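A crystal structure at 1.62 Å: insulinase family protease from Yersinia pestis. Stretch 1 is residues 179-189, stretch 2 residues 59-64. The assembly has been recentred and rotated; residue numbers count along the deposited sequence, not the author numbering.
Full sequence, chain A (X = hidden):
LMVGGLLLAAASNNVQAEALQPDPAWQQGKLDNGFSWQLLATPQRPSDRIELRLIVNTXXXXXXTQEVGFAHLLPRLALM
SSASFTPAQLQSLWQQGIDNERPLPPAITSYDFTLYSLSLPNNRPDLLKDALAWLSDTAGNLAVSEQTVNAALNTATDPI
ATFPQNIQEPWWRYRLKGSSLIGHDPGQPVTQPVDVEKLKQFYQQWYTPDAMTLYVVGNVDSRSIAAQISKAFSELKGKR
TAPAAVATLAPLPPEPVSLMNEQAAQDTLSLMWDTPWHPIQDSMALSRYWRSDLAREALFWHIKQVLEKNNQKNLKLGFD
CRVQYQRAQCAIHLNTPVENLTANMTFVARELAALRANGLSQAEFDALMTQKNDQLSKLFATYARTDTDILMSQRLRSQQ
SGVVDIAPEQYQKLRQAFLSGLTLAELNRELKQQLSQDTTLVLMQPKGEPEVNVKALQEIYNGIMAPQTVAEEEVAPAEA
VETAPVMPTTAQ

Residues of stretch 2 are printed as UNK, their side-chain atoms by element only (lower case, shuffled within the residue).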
# COMPACT_ATOMS: atom_id res chain seq x y z
N SER A 179 8.25 -17.44 -3.98
CA SER A 179 7.92 -16.35 -4.90
C SER A 179 9.03 -16.11 -5.89
O SER A 179 10.15 -16.60 -5.72
CB SER A 179 7.69 -15.01 -4.16
OG SER A 179 8.92 -14.56 -3.68
N SER A 180 8.74 -15.26 -6.86
CA SER A 180 9.73 -14.81 -7.84
C SER A 180 10.59 -13.67 -7.34
O SER A 180 11.39 -13.15 -8.10
CB SER A 180 9.04 -14.34 -9.12
OG SER A 180 8.41 -13.09 -8.95
N LEU A 181 10.39 -13.28 -6.08
CA LEU A 181 11.05 -12.11 -5.51
C LEU A 181 12.35 -12.49 -4.81
O LEU A 181 13.14 -11.63 -4.42
CB LEU A 181 10.13 -11.43 -4.54
CG LEU A 181 8.74 -11.03 -5.07
CD1 LEU A 181 8.05 -10.17 -4.01
CD2 LEU A 181 8.89 -10.39 -6.39
N ILE A 182 12.55 -13.80 -4.64
CA ILE A 182 13.82 -14.30 -4.09
C ILE A 182 15.02 -13.91 -4.89
O ILE A 182 15.13 -14.12 -6.11
CB ILE A 182 13.78 -15.85 -3.98
CG1 ILE A 182 12.62 -16.26 -3.13
CG2 ILE A 182 15.04 -16.34 -3.33
CD1 ILE A 182 12.62 -15.57 -1.83
N GLY A 183 16.04 -13.43 -4.19
CA GLY A 183 17.25 -12.98 -4.83
C GLY A 183 17.15 -11.64 -5.54
O GLY A 183 18.12 -11.17 -6.16
N HIS A 184 16.02 -10.97 -5.37
CA HIS A 184 15.80 -9.61 -5.83
C HIS A 184 15.50 -8.62 -4.73
O HIS A 184 14.67 -7.70 -4.92
CB HIS A 184 14.66 -9.60 -6.84
CG HIS A 184 14.99 -10.35 -8.10
ND1 HIS A 184 15.84 -9.83 -9.04
CD2 HIS A 184 14.60 -11.55 -8.56
CE1 HIS A 184 15.97 -10.69 -10.04
NE2 HIS A 184 15.22 -11.74 -9.77
N ASP A 185 16.14 -8.75 -3.57
CA ASP A 185 16.03 -7.72 -2.52
C ASP A 185 16.26 -6.32 -3.09
O ASP A 185 17.31 -6.04 -3.70
CB ASP A 185 17.08 -7.88 -1.44
CG ASP A 185 16.89 -9.05 -0.59
OD1 ASP A 185 16.02 -9.93 -0.85
OD2 ASP A 185 17.68 -9.05 0.41
N PRO A 186 15.30 -5.41 -2.89
CA PRO A 186 15.31 -4.10 -3.57
C PRO A 186 16.30 -3.08 -3.02
O PRO A 186 16.53 -2.06 -3.67
CB PRO A 186 13.86 -3.61 -3.45
CG PRO A 186 13.23 -4.45 -2.41
CD PRO A 186 14.00 -5.74 -2.28
N GLY A 187 16.86 -3.32 -1.85
CA GLY A 187 17.79 -2.33 -1.28
C GLY A 187 19.22 -2.87 -1.20
O GLY A 187 20.00 -2.32 -0.38
N GLN A 188 19.55 -3.88 -2.01
CA GLN A 188 20.89 -4.56 -1.96
C GLN A 188 21.94 -3.56 -2.41
O GLN A 188 21.72 -2.85 -3.36
CB GLN A 188 21.00 -5.76 -2.93
CG GLN A 188 19.98 -6.86 -2.79
CD GLN A 188 20.00 -8.01 -3.88
OE1 GLN A 188 20.76 -8.96 -3.72
NE2 GLN A 188 19.13 -7.93 -4.96
N PRO A 189 23.11 -3.52 -1.75
CA PRO A 189 24.15 -2.68 -2.32
C PRO A 189 24.69 -3.23 -3.64
O PRO A 189 24.69 -4.44 -3.87
CB PRO A 189 25.24 -2.72 -1.25
CG PRO A 189 24.50 -2.75 -0.02
CD PRO A 189 23.34 -3.72 -0.30
N UNK A 59 12.07 -1.89 -10.98
CA UNK A 59 12.58 -2.25 -9.64
C UNK A 59 13.60 -3.35 -9.78
O UNK A 59 14.14 -3.59 -10.88
N UNK A 60 13.82 -4.08 -8.70
CA UNK A 60 14.85 -5.11 -8.66
C UNK A 60 14.55 -6.30 -9.52
O UNK A 60 15.48 -7.02 -9.91
o UNK A 60 13.89 -5.96 -6.61
c UNK A 60 15.08 -5.55 -7.24
N UNK A 61 13.27 -6.54 -9.83
CA UNK A 61 12.96 -7.62 -10.75
C UNK A 61 13.50 -7.35 -12.17
O UNK A 61 13.65 -8.32 -12.94
c UNK A 61 9.27 -8.39 -9.66
c UNK A 61 10.79 -8.45 -9.58
c UNK A 61 11.29 -9.91 -9.29
c UNK A 61 11.46 -7.91 -10.79
N UNK A 62 13.86 -6.10 -12.51
CA UNK A 62 14.44 -5.77 -13.83
C UNK A 62 15.91 -6.10 -13.92
O UNK A 62 16.50 -5.99 -15.00
c UNK A 62 14.38 -4.26 -14.09
o UNK A 62 13.09 -3.79 -14.28
N UNK A 63 16.53 -6.38 -12.77
CA UNK A 63 17.97 -6.59 -12.69
C UNK A 63 18.40 -8.00 -12.98
O UNK A 63 17.85 -8.94 -12.37
o UNK A 63 18.67 -5.45 -8.59
o UNK A 63 18.34 -3.30 -9.01
c UNK A 63 18.44 -6.28 -11.25
c UNK A 63 18.43 -4.51 -9.40
c UNK A 63 18.30 -4.79 -10.89
N UNK A 64 19.39 -8.17 -13.83
CA UNK A 64 20.07 -9.45 -13.96
C UNK A 64 21.14 -9.53 -12.90
O UNK A 64 21.28 -8.61 -12.12
o UNK A 64 22.57 -8.38 -15.05
c UNK A 64 21.70 -8.75 -15.84
n UNK A 64 21.73 -8.44 -17.15
c UNK A 64 20.55 -9.67 -15.39
O HOH W 1 17.56 -2.43 -6.72
O HOH W 2 18.00 -8.06 -8.06
O HOH W 3 18.39 -4.62 -5.57

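Position 59 has backbone atoms and no side-chain atoms. Nothing on stretch 1 touches it. An absent side chain identifies Gly 59. Its backbone O accepts a hydrogen bond from the N of position 62, 3.0 Å away, across the short 3-10 segment that follows.

Position 60 carries one carbon and then one oxygen. Its CA-to-CB bond points toward stretch 1. The oxygen lies 2.5 Å from the O of His 184, a very short approach that requires a proton between them. A carbonyl O has none to give, so the hidden oxygen is the donor. One carbon bearing a hydroxyl is serine: Ser 60. Its OG also packs 3.8 Å from the CA of Pro 186.

Position 61 has four side-chain carbons and no polar atom. The chain forks at the second carbon. One branch end is 3.8 Å from Leu 181 CD2 and 3.5 Å from Ser 180 O. It also makes an off-centre CH-pi contact with the ring of His 184, 4.1 Å from the centroid. A fork at the second carbon is leucine: Leu 61, with CD2 making these contacts. The CA-to-CB bond points sideways, but the end of the side chain comes nearer to stretch 1.

Position 62 again has one carbon and then one oxygen. Its CA-to-CB bond points away, and it touches nothing on stretch 1. It is Ser 62.

Position 63 has three carbons, the third carrying two oxygens. One of these oxygens is 4.4 Å from Gln 188 NE2, too far for a direct hydrogen bond. The backbone O is 3.5 Å from His 184 CE1, at the ring edge. A carboxylate on a two-carbon arm is glutamate: Glu 63. Waters link the carboxylate to stretch 1 instead. Water 1 lies 2.6 Å from Glu 63 OE2 and 3.2 Å from Pro 186 O. Water 3 lies 3.1 Å from Glu 63 OE1 and 2.6 Å from Asp 185 O.

Position 64 has two carbons, the second carrying one oxygen and one nitrogen. Its CA-to-CB bond points away, and it has no contact with stretch 1. The carboxamide makes it Asn 64.

The contact centres on His 184. It closes the type II turn that starts at Leu 181, and both its backbone O and its ring meet stretch 2. Its O accepts from Ser 60 OG, and its ND1 gives a weak hydrogen bond to Ser 60 O at 3.0 Å, with an angle of only 124°. Leu 61 CA lies over one ring face. Water 2 bonds to both His 184 ND1 and Glu 63 OE1.

Stretch 2, residues 59-64: GSLSEN
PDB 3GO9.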